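Local coordinates for protein hyaluronidase (Thermobaculum terrenum, PDB 5DIY) that probably removes O-linked N-acetylglucosamine from proteins as a family 84 glycoside hydrolase, here carrying a substituted residue at the predicted proton-donor position, at residues C[33-38]-C[271-276]; C[219-224]-C[255-260]; C[349-354]-C[385-390]; C[377-382]-C[435-440]. All blocks are in the same frame, centred on the assembly; numbering follows the deposited sequence.

Interaction 1 (C[33-38]-C[271-276]); sequences NNLNAY and TFAQYL
The apolar part of this contact centres on L35 and A273. One methyl of L35 does most of the touching: CD2 reaches L276 CD1 at 3.8 Å and A273 CB at 3.9 Å, and it comes obliquely to the F272 ring, with CE2 its nearest atom there. The L35 and L276 side chains cross at about a right angle. With CG anti to its backbone N (chi1 167°), F272 has its ring beside L276, whose CD1 lies 3.5 Å above one face, offset toward the rim, so L35 CD2 meets a methyl and a ring that already pack on each other. A273, small enough to let the loop come close, sets its CB 3.7 Å from N33 CB and 3.6 Å from N33 O.

The polar part is a water bridge. Water 1 lies 3.0 Å from N33 O and 2.9 Å from A273 O, and it can donate to both carbonyls, although further acceptors compete for its two protons. N34, with positive phi, is the C-prime residue of a Schellman motif that ends helix 20-32, and L35 follows it directly.

The contact illustrates how a TIM barrel wraps its sheet in helices: the turn between helix 20-32 and strand 37-40 meets helix 262-277, while L35 also packs on R7 and I9 of strand 6-11, and F272 and L276 rest on strand 251-256.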
# COMPACT_ATOMS: atom_id res chain seq x y z
N ASN C 33 -5.81 19.33 -3.88
CA ASN C 33 -5.62 18.96 -2.48
C ASN C 33 -4.34 19.53 -1.84
O ASN C 33 -3.96 19.11 -0.75
CB ASN C 33 -5.66 17.43 -2.38
CG ASN C 33 -7.01 16.87 -2.79
OD1 ASN C 33 -7.17 16.27 -3.86
ND2 ASN C 33 -8.01 17.09 -1.94
N ASN C 34 -3.70 20.49 -2.50
CA ASN C 34 -2.51 21.18 -1.98
C ASN C 34 -1.32 20.24 -1.70
O ASN C 34 -0.61 20.39 -0.70
CB ASN C 34 -2.88 22.04 -0.75
CG ASN C 34 -1.84 23.10 -0.44
OD1 ASN C 34 -1.16 23.62 -1.33
ND2 ASN C 34 -1.70 23.42 0.84
N LEU C 35 -1.14 19.26 -2.59
CA LEU C 35 0.09 18.46 -2.61
C LEU C 35 1.02 19.14 -3.59
O LEU C 35 0.62 19.40 -4.72
CB LEU C 35 -0.20 17.02 -3.04
CG LEU C 35 -1.11 16.21 -2.11
CD1 LEU C 35 -1.50 14.88 -2.74
CD2 LEU C 35 -0.43 15.97 -0.77
N ASN C 36 2.25 19.44 -3.16
CA ASN C 36 3.14 20.33 -3.92
C ASN C 36 4.46 19.70 -4.40
O ASN C 36 5.39 20.43 -4.76
CB ASN C 36 3.45 21.57 -3.07
CG ASN C 36 4.35 21.27 -1.89
OD1 ASN C 36 4.56 20.11 -1.53
ND2 ASN C 36 4.88 22.31 -1.28
N ALA C 37 4.54 18.37 -4.40
CA ALA C 37 5.81 17.70 -4.70
C ALA C 37 5.59 16.32 -5.30
O ALA C 37 4.82 15.53 -4.77
CB ALA C 37 6.65 17.60 -3.44
N TYR C 38 6.29 16.03 -6.40
CA TYR C 38 6.23 14.73 -7.05
C TYR C 38 7.63 14.22 -7.32
O TYR C 38 8.46 14.96 -7.83
CB TYR C 38 5.47 14.84 -8.37
CG TYR C 38 5.57 13.62 -9.25
CD1 TYR C 38 4.78 12.49 -9.00
CD2 TYR C 38 6.43 13.59 -10.35
CE1 TYR C 38 4.86 11.37 -9.81
CE2 TYR C 38 6.52 12.47 -11.16
CZ TYR C 38 5.73 11.36 -10.90
OH TYR C 38 5.82 10.26 -11.71
N THR C 271 -7.16 11.64 1.92
CA THR C 271 -7.09 11.67 3.38
C THR C 271 -5.68 12.04 3.87
O THR C 271 -5.53 12.79 4.84
CB THR C 271 -7.55 10.34 4.03
OG1 THR C 271 -6.65 9.27 3.71
CG2 THR C 271 -8.97 10.00 3.57
N PHE C 272 -4.68 11.50 3.18
CA PHE C 272 -3.28 11.86 3.38
C PHE C 272 -3.07 13.38 3.26
O PHE C 272 -2.47 13.98 4.14
CB PHE C 272 -2.43 11.06 2.39
CG PHE C 272 -1.00 11.52 2.25
CD1 PHE C 272 -0.09 11.33 3.28
CD2 PHE C 272 -0.55 12.07 1.05
CE1 PHE C 272 1.24 11.72 3.15
CE2 PHE C 272 0.78 12.47 0.91
CZ PHE C 272 1.68 12.29 1.96
N ALA C 273 -3.62 13.97 2.20
CA ALA C 273 -3.53 15.43 1.97
C ALA C 273 -4.21 16.27 3.06
O ALA C 273 -3.70 17.32 3.45
CB ALA C 273 -4.09 15.79 0.60
N GLN C 274 -5.37 15.81 3.53
CA GLN C 274 -6.05 16.48 4.64
C GLN C 274 -5.24 16.41 5.94
O GLN C 274 -5.18 17.39 6.67
CB GLN C 274 -7.47 15.94 4.85
CG GLN C 274 -8.43 16.32 3.74
CD GLN C 274 -9.87 16.41 4.21
OE1 GLN C 274 -10.55 17.42 3.99
NE2 GLN C 274 -10.35 15.36 4.85
N TYR C 275 -4.63 15.25 6.21
CA TYR C 275 -3.74 15.11 7.37
C TYR C 275 -2.59 16.11 7.28
O TYR C 275 -2.31 16.81 8.26
CB TYR C 275 -3.16 13.68 7.51
CG TYR C 275 -1.97 13.61 8.44
CD1 TYR C 275 -2.14 13.52 9.83
CD2 TYR C 275 -0.66 13.66 7.95
CE1 TYR C 275 -1.05 13.48 10.69
CE2 TYR C 275 0.43 13.61 8.80
CZ TYR C 275 0.24 13.52 10.17
OH TYR C 275 1.33 13.47 11.00
N LEU C 276 -1.93 16.19 6.13
CA LEU C 276 -0.81 17.12 5.95
C LEU C 276 -1.25 18.58 6.13
O LEU C 276 -0.51 19.37 6.71
CB LEU C 276 -0.16 16.96 4.57
CG LEU C 276 0.49 15.62 4.22
CD1 LEU C 276 0.84 15.61 2.74
CD2 LEU C 276 1.71 15.32 5.09
O HOH W 1 -2.25 19.08 1.71

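Interaction 2 (C[219-224]-C[255-260]). With NAG (2-acetamido-2-deoxy-beta-D-glucopyranose), chain E.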
# COMPACT_ATOMS: atom_id res chain seq x y z
N THR C 219 13.02 13.11 5.76
CA THR C 219 11.85 13.19 4.89
C THR C 219 11.24 11.79 4.91
O THR C 219 11.96 10.81 4.79
CB THR C 219 12.24 13.57 3.45
OG1 THR C 219 13.06 14.75 3.48
CG2 THR C 219 11.00 13.84 2.60
N LEU C 220 9.93 11.70 5.08
CA LEU C 220 9.27 10.40 5.14
C LEU C 220 8.91 9.91 3.74
O LEU C 220 8.22 10.61 2.99
CB LEU C 220 8.03 10.43 6.02
CG LEU C 220 8.24 10.29 7.53
CD1 LEU C 220 6.96 10.68 8.25
CD2 LEU C 220 8.67 8.87 7.91
N TRP C 221 9.40 8.72 3.41
CA TRP C 221 8.93 7.93 2.29
C TRP C 221 7.90 7.02 2.93
O TRP C 221 8.25 6.01 3.52
CB TRP C 221 10.08 7.11 1.69
CG TRP C 221 9.77 6.23 0.50
CD1 TRP C 221 8.63 5.50 0.28
CD2 TRP C 221 10.62 5.97 -0.61
NE1 TRP C 221 8.73 4.82 -0.90
CE2 TRP C 221 9.94 5.09 -1.47
CE3 TRP C 221 11.90 6.41 -0.98
CZ2 TRP C 221 10.49 4.63 -2.67
CZ3 TRP C 221 12.45 5.96 -2.17
CH2 TRP C 221 11.74 5.07 -3.00
N ASP C 222 6.62 7.38 2.85
CA ASP C 222 5.59 6.63 3.55
C ASP C 222 4.96 5.63 2.59
O ASP C 222 4.31 6.02 1.61
CB ASP C 222 4.55 7.58 4.15
CG ASP C 222 3.88 7.00 5.39
OD1 ASP C 222 4.06 5.81 5.69
OD2 ASP C 222 3.16 7.76 6.08
N ASN C 223 5.16 4.34 2.86
CA ASN C 223 4.70 3.27 1.98
C ASN C 223 3.26 2.89 2.25
O ASN C 223 2.95 1.79 2.72
CB ASN C 223 5.61 2.04 2.11
CG ASN C 223 6.95 2.21 1.41
OD1 ASN C 223 8.00 2.08 2.02
ND2 ASN C 223 6.91 2.46 0.12
N TYR C 224 2.37 3.84 1.97
CA TYR C 224 0.94 3.64 1.96
C TYR C 224 0.39 4.70 0.99
O TYR C 224 0.81 5.86 1.09
CB TYR C 224 0.33 3.82 3.36
CG TYR C 224 -1.14 3.47 3.36
CD1 TYR C 224 -1.57 2.14 3.47
CD2 TYR C 224 -2.11 4.46 3.17
CE1 TYR C 224 -2.92 1.81 3.42
CE2 TYR C 224 -3.45 4.14 3.14
CZ TYR C 224 -3.86 2.81 3.25
OH TYR C 224 -5.19 2.52 3.19
N TYR C 255 6.44 12.05 1.51
CA TYR C 255 6.00 11.55 0.20
C TYR C 255 5.29 10.20 0.37
O TYR C 255 5.87 9.27 0.94
CB TYR C 255 7.19 11.39 -0.74
CG TYR C 255 7.83 12.69 -1.19
CD1 TYR C 255 8.70 13.39 -0.36
CD2 TYR C 255 7.58 13.20 -2.47
CE1 TYR C 255 9.29 14.57 -0.77
CE2 TYR C 255 8.17 14.38 -2.90
CZ TYR C 255 9.03 15.06 -2.05
OH TYR C 255 9.62 16.23 -2.46
N ALA C 256 4.07 10.10 -0.14
CA ALA C 256 3.31 8.84 -0.10
C ALA C 256 3.61 8.03 -1.35
O ALA C 256 3.48 8.54 -2.46
CB ALA C 256 1.82 9.13 -0.02
N ASN C 257 4.03 6.78 -1.17
CA ASN C 257 4.14 5.83 -2.28
C ASN C 257 2.76 5.18 -2.53
O ASN C 257 2.28 4.40 -1.70
CB ASN C 257 5.21 4.76 -1.99
CG ASN C 257 5.66 4.02 -3.25
OD1 ASN C 257 5.33 4.40 -4.37
ND2 ASN C 257 6.43 2.97 -3.06
N PRO C 258 2.12 5.50 -3.67
CA PRO C 258 0.76 5.03 -3.92
C PRO C 258 0.68 3.66 -4.60
O PRO C 258 1.70 3.02 -4.85
CB PRO C 258 0.19 6.11 -4.84
CG PRO C 258 1.38 6.58 -5.62
CD PRO C 258 2.60 6.31 -4.81
N MET C 259 -0.54 3.22 -4.89
CA MET C 259 -0.75 1.97 -5.62
C MET C 259 -0.49 2.18 -7.10
O MET C 259 -0.63 3.30 -7.62
CB MET C 259 -2.18 1.46 -5.42
CG MET C 259 -2.55 1.17 -3.97
SD MET C 259 -4.18 0.44 -3.79
CE MET C 259 -5.20 1.91 -3.87
N ALA C 260 -0.15 1.10 -7.79
CA ALA C 260 -0.13 1.10 -9.27
C ALA C 260 -1.52 1.36 -9.89
O ALA C 260 -1.63 1.57 -11.09
CB ALA C 260 0.46 -0.21 -9.78
C1 NAG E . 10.52 -1.06 -0.74
C2 NAG E . 10.86 -0.04 -1.84
C3 NAG E . 9.65 0.52 -2.58
C4 NAG E . 8.48 -0.45 -2.51
C5 NAG E . 8.09 -0.63 -1.05
C6 NAG E . 6.92 -1.62 -0.86
C7 NAG E . 11.38 1.86 -0.34
C8 NAG E . 12.42 2.89 -0.00
N2 NAG E . 11.72 1.03 -1.33
O3 NAG E . 10.01 0.78 -3.94
O4 NAG E . 7.36 0.07 -3.22
O5 NAG E . 9.19 -0.99 -0.21
O6 NAG E . 7.18 -2.88 -1.48
O7 NAG E . 10.31 1.80 0.25
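Three backbone bonds join residues 219-224 to 255-260: Y255 N to L220 O (2.7 Å), D222 N to Y255 O (2.8 Å) and N257 N to D222 O (2.9 Å). They alternate in the parallel pattern, Y255 both donating to L220 and accepting from D222. At the sugar, N257 ND2 comes within 3.0 Å of O4 of N-acetylglucosamine, and N257 OD1 is held by the backbone N of G12. The D222 carboxylate forms a salt bridge with R243 and a hydrogen bond with Y240 OH. These are the seventh and eighth parallel strands of the TIM barrel, and as the fold leads one to expect, the ligand sits at their C-terminal ends, where N223 and N257 are observed binding residues. W221, with CG anti to its backbone N (chi1 -180°), lays one indole face under the acetamido methyl, C8 standing 3.4 Å above the ring centre. N257 ND2 lies at the indole edge, the amide plane 81° from the ring. An alanine in place of W221 would probably leave the acetamido group without its flat floor and the N257 amide without a neighbour at that edge. Farther out, T219 CG2 meets the Y255 ring at its edge, 3.8 Å from CD1, and A256 CB packs against Y224 O.

Interaction 3 (C[349-354]-C[385-390]); sequences EEIISM and YLDQAM
Two neighbouring helices of the C-terminal helical region, 340-362 and 373-398, meet here as a nearly antiparallel pair. The axes of the two short segments approach to 10.0 Å with 158° between their directions. I351 is the residue that fills the interface, its CA lying 6.7 Å from that of D387. CG1 of I351 is anti to its carbonyl carbon (chi1 -69°), and from there the chain reaches the backbone of the facing helix: CD1 sits 3.6 Å from L386 O and 4.0 Å from M390 CB, while CG1 packs on L386 CB. The methyl touches that carbonyl by van der Waals contact, and the oxygen is already taken up by M390 N within its own helix. D387 stands at the margin, its OD1 no nearer than 4.3 Å to I351 CG2. Beyond the pair, L386 also packs on V441 and F444 of helix 440-451 and on F328 of helix 322-336, so one leucine serves several helices, and M390 continues the seam along helix 340-362 to L344 and L347. One turn of helix beyond I351, the M354 side chain crosses L386 at about a right angle, and its SD lies 4.0 Å from L386 CD1.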
# COMPACT_ATOMS: atom_id res chain seq x y z
N GLU C 349 -29.57 -10.52 7.38
CA GLU C 349 -29.45 -9.06 7.27
C GLU C 349 -28.09 -8.66 6.69
O GLU C 349 -28.01 -7.74 5.88
CB GLU C 349 -29.69 -8.38 8.64
CG GLU C 349 -31.14 -8.43 9.15
CD GLU C 349 -31.35 -7.94 10.60
OE1 GLU C 349 -30.37 -7.81 11.39
OE2 GLU C 349 -32.53 -7.70 10.99
N GLU C 350 -27.03 -9.36 7.10
CA GLU C 350 -25.68 -9.08 6.60
C GLU C 350 -25.53 -9.40 5.11
O GLU C 350 -24.91 -8.63 4.35
CB GLU C 350 -24.64 -9.87 7.41
CG GLU C 350 -23.23 -9.32 7.28
CD GLU C 350 -23.13 -7.89 7.75
OE1 GLU C 350 -23.72 -7.55 8.80
OE2 GLU C 350 -22.47 -7.08 7.07
N ILE C 351 -26.10 -10.52 4.68
CA ILE C 351 -26.12 -10.89 3.27
C ILE C 351 -26.81 -9.81 2.42
O ILE C 351 -26.26 -9.37 1.41
CB ILE C 351 -26.77 -12.27 3.04
CG1 ILE C 351 -25.86 -13.38 3.61
CG2 ILE C 351 -27.04 -12.53 1.56
CD1 ILE C 351 -26.59 -14.66 3.96
N ILE C 352 -28.01 -9.39 2.86
CA ILE C 352 -28.76 -8.33 2.17
C ILE C 352 -27.91 -7.07 2.05
O ILE C 352 -27.83 -6.47 0.98
CB ILE C 352 -30.10 -7.99 2.90
CG1 ILE C 352 -31.12 -9.13 2.72
CG2 ILE C 352 -30.69 -6.66 2.42
CD1 ILE C 352 -31.82 -9.15 1.36
N SER C 353 -27.29 -6.68 3.16
CA SER C 353 -26.42 -5.49 3.22
C SER C 353 -25.28 -5.56 2.19
O SER C 353 -25.02 -4.58 1.49
CB SER C 353 -25.87 -5.32 4.64
OG SER C 353 -25.11 -4.14 4.78
N MET C 354 -24.66 -6.74 2.08
CA MET C 354 -23.57 -6.99 1.14
C MET C 354 -24.05 -7.02 -0.32
O MET C 354 -23.36 -6.50 -1.20
CB MET C 354 -22.83 -8.30 1.48
CG MET C 354 -22.07 -8.25 2.80
SD MET C 354 -21.28 -9.79 3.31
CE MET C 354 -19.85 -9.84 2.24
N TYR C 385 -21.72 -17.28 -1.40
CA TYR C 385 -21.40 -18.46 -0.59
C TYR C 385 -22.04 -18.37 0.80
O TYR C 385 -22.54 -19.38 1.33
CB TYR C 385 -19.89 -18.69 -0.48
CG TYR C 385 -19.12 -18.68 -1.80
CD1 TYR C 385 -19.76 -18.86 -3.04
CD2 TYR C 385 -17.74 -18.51 -1.80
CE1 TYR C 385 -19.04 -18.84 -4.23
CE2 TYR C 385 -17.01 -18.51 -2.98
CZ TYR C 385 -17.67 -18.67 -4.19
OH TYR C 385 -16.94 -18.66 -5.36
N LEU C 386 -22.04 -17.18 1.39
CA LEU C 386 -22.73 -16.95 2.67
C LEU C 386 -24.22 -17.25 2.57
O LEU C 386 -24.81 -17.78 3.51
CB LEU C 386 -22.54 -15.51 3.15
CG LEU C 386 -21.19 -15.18 3.78
CD1 LEU C 386 -21.08 -13.68 3.99
CD2 LEU C 386 -21.00 -15.93 5.10
N ASP C 387 -24.82 -16.89 1.44
CA ASP C 387 -26.22 -17.19 1.14
C ASP C 387 -26.50 -18.70 1.21
O ASP C 387 -27.51 -19.13 1.76
CB ASP C 387 -26.58 -16.63 -0.25
CG ASP C 387 -28.05 -16.27 -0.38
OD1 ASP C 387 -28.81 -16.34 0.61
OD2 ASP C 387 -28.45 -15.91 -1.51
N GLN C 388 -25.60 -19.50 0.65
CA GLN C 388 -25.69 -20.96 0.76
C GLN C 388 -25.44 -21.48 2.18
O GLN C 388 -26.04 -22.49 2.57
CB GLN C 388 -24.76 -21.63 -0.25
CG GLN C 388 -25.15 -21.35 -1.70
CD GLN C 388 -26.52 -21.90 -2.06
OE1 GLN C 388 -26.87 -23.01 -1.65
NE2 GLN C 388 -27.30 -21.13 -2.80
N ALA C 389 -24.58 -20.82 2.96
CA ALA C 389 -24.43 -21.14 4.39
C ALA C 389 -25.73 -20.90 5.16
O ALA C 389 -26.08 -21.69 6.04
CB ALA C 389 -23.29 -20.35 5.01
N MET C 390 -26.42 -19.81 4.83
CA MET C 390 -27.74 -19.49 5.38
C MET C 390 -28.74 -20.62 5.17
O MET C 390 -29.43 -21.04 6.10
CB MET C 390 -28.26 -18.20 4.74
CG MET C 390 -29.66 -17.76 5.15
SD MET C 390 -29.64 -17.08 6.80
CE MET C 390 -31.40 -16.98 7.13

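Interaction 4 (C[377-382]-C[435-440]); sequences EEYKLW and RVCGDV
A type II beta turn from R435 to G438, closed by the bond from G438 N to R435 O, lies against one side of helix 373-398, with V436 CA 6.2 Å from Y379 CA. The two central residues of the turn, V436 and C437, both direct their side chains at the helix. The two methyls of V436 have different partners: CG1, between the backbone N and the carbonyl carbon (chi1 70°), packs on E378 CB at 3.7 Å and reaches the indole edge of W382 in its plane, while CG2, anti to N, meets the Y379 ring at its edge, 3.8 Å from CD1. C437 SG makes oblique sulfur-aromatic contacts with both rings, 3.8 Å from W382 CD1 and 4.1 Å from Y379 CD1. Water 2 ties W382 to the turn, accepting from NE1 at 3.0 Å and donating to V436 O at 2.8 Å. An alanine at W382 would probably open a gap beside V436 CG1 and C437 SG and leave water 2 without its indole donor. The carboxylate of E378 reaches T434 OG1 and R433 N, just before the turn. D439 occupies the N-cap position of helix 440-451, so the turn leads straight into that helix, against whose V441 and L445 W382 also packs, while Y379 faces M354 and T357 of helix 340-362.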
# COMPACT_ATOMS: atom_id res chain seq x y z
N GLU C 377 -15.89 -8.26 -7.68
CA GLU C 377 -16.27 -9.59 -8.19
C GLU C 377 -16.15 -10.66 -7.12
O GLU C 377 -17.09 -11.43 -6.90
CB GLU C 377 -15.42 -9.97 -9.41
CG GLU C 377 -15.82 -9.24 -10.68
CD GLU C 377 -14.88 -9.51 -11.86
OE1 GLU C 377 -13.89 -10.25 -11.70
OE2 GLU C 377 -15.13 -8.96 -12.95
N GLU C 378 -14.99 -10.72 -6.46
CA GLU C 378 -14.77 -11.69 -5.39
C GLU C 378 -15.61 -11.39 -4.13
O GLU C 378 -16.00 -12.32 -3.43
CB GLU C 378 -13.28 -11.85 -5.08
CG GLU C 378 -12.64 -12.85 -6.04
CD GLU C 378 -11.13 -12.81 -6.10
OE1 GLU C 378 -10.46 -12.34 -5.15
OE2 GLU C 378 -10.59 -13.29 -7.12
N TYR C 379 -15.90 -10.11 -3.87
CA TYR C 379 -16.85 -9.73 -2.81
C TYR C 379 -18.24 -10.35 -3.04
O TYR C 379 -18.81 -10.94 -2.12
CB TYR C 379 -16.96 -8.21 -2.74
CG TYR C 379 -17.78 -7.63 -1.61
CD1 TYR C 379 -17.27 -7.56 -0.32
CD2 TYR C 379 -19.06 -7.10 -1.84
CE1 TYR C 379 -18.00 -6.99 0.71
CE2 TYR C 379 -19.79 -6.54 -0.81
CZ TYR C 379 -19.26 -6.48 0.46
OH TYR C 379 -19.98 -5.93 1.49
N LYS C 380 -18.76 -10.22 -4.25
CA LYS C 380 -20.04 -10.86 -4.60
C LYS C 380 -19.98 -12.37 -4.44
O LYS C 380 -20.91 -12.97 -3.90
CB LYS C 380 -20.51 -10.50 -6.03
CG LYS C 380 -21.68 -11.36 -6.51
CD LYS C 380 -22.61 -10.67 -7.48
CE LYS C 380 -23.83 -11.54 -7.76
NZ LYS C 380 -23.46 -12.87 -8.35
N LEU C 381 -18.91 -13.00 -4.92
CA LEU C 381 -18.74 -14.44 -4.75
C LEU C 381 -18.83 -14.87 -3.28
O LEU C 381 -19.58 -15.78 -2.94
CB LEU C 381 -17.42 -14.93 -5.39
CG LEU C 381 -17.44 -15.48 -6.83
CD1 LEU C 381 -18.56 -14.94 -7.71
CD2 LEU C 381 -16.09 -15.28 -7.51
N TRP C 382 -18.09 -14.19 -2.40
CA TRP C 382 -18.14 -14.52 -0.96
C TRP C 382 -19.56 -14.37 -0.42
O TRP C 382 -20.00 -15.16 0.41
CB TRP C 382 -17.17 -13.66 -0.13
CG TRP C 382 -15.71 -14.03 -0.22
CD1 TRP C 382 -14.69 -13.22 -0.61
CD2 TRP C 382 -15.11 -15.29 0.13
NE1 TRP C 382 -13.49 -13.90 -0.55
CE2 TRP C 382 -13.72 -15.17 -0.09
CE3 TRP C 382 -15.62 -16.51 0.59
CZ2 TRP C 382 -12.83 -16.22 0.14
CZ3 TRP C 382 -14.73 -17.56 0.82
CH2 TRP C 382 -13.35 -17.41 0.59
N ARG C 435 -7.64 -10.29 -1.55
CA ARG C 435 -7.79 -10.55 -0.12
C ARG C 435 -9.05 -9.87 0.44
O ARG C 435 -9.09 -9.51 1.62
CB ARG C 435 -6.52 -10.08 0.62
CG ARG C 435 -6.42 -10.58 2.05
CD ARG C 435 -5.15 -11.35 2.37
NE ARG C 435 -4.07 -10.51 2.89
CZ ARG C 435 -3.42 -10.66 4.05
NH1 ARG C 435 -3.70 -11.62 4.92
NH2 ARG C 435 -2.45 -9.80 4.34
N VAL C 436 -10.07 -9.70 -0.40
CA VAL C 436 -11.36 -9.18 0.07
C VAL C 436 -11.97 -10.16 1.08
O VAL C 436 -11.92 -11.37 0.89
CB VAL C 436 -12.33 -8.86 -1.09
CG1 VAL C 436 -12.84 -10.13 -1.78
CG2 VAL C 436 -13.49 -8.00 -0.62
N CYS C 437 -12.48 -9.60 2.18
CA CYS C 437 -13.01 -10.35 3.34
C CYS C 437 -11.95 -11.16 4.12
O CYS C 437 -12.30 -11.98 4.97
CB CYS C 437 -14.18 -11.27 2.94
SG CYS C 437 -15.46 -10.47 1.95
N GLY C 438 -10.66 -10.89 3.87
CA GLY C 438 -9.58 -11.71 4.40
C GLY C 438 -9.86 -13.19 4.22
O GLY C 438 -10.40 -13.61 3.18
N ASP C 439 -9.53 -13.97 5.24
CA ASP C 439 -9.97 -15.35 5.36
C ASP C 439 -11.14 -15.50 6.35
O ASP C 439 -11.43 -16.60 6.81
CB ASP C 439 -8.79 -16.22 5.75
CG ASP C 439 -7.76 -16.33 4.64
OD1 ASP C 439 -8.02 -17.04 3.65
OD2 ASP C 439 -6.71 -15.68 4.75
N VAL C 440 -11.83 -14.41 6.64
CA VAL C 440 -12.87 -14.42 7.67
C VAL C 440 -14.11 -15.17 7.16
O VAL C 440 -14.64 -16.04 7.84
CB VAL C 440 -13.27 -13.00 8.12
CG1 VAL C 440 -14.31 -13.06 9.23
CG2 VAL C 440 -12.04 -12.22 8.59
O HOH W 2 -10.59 -13.33 -0.64

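In the fold
From the N terminus, interaction 1 opens just after helix 20-32 and closes 233 residues later on helix 262-277, a loop that spans most of the barrel. Interaction 2 is nested inside it, joining the last two strands, and the two touch where A37 and F272 pack on Y255 and A256; the outer helix layer is thus continuous with the sheet that carries the sugar site. Interactions 3 and 4 both come after these two, in the helical region. Their segments alternate along the chain, so these loops cross, and both use helix 373-398, which ties helix 340-362 to the turn before helix 440-451. M354 and Y379 bring the two into direct contact.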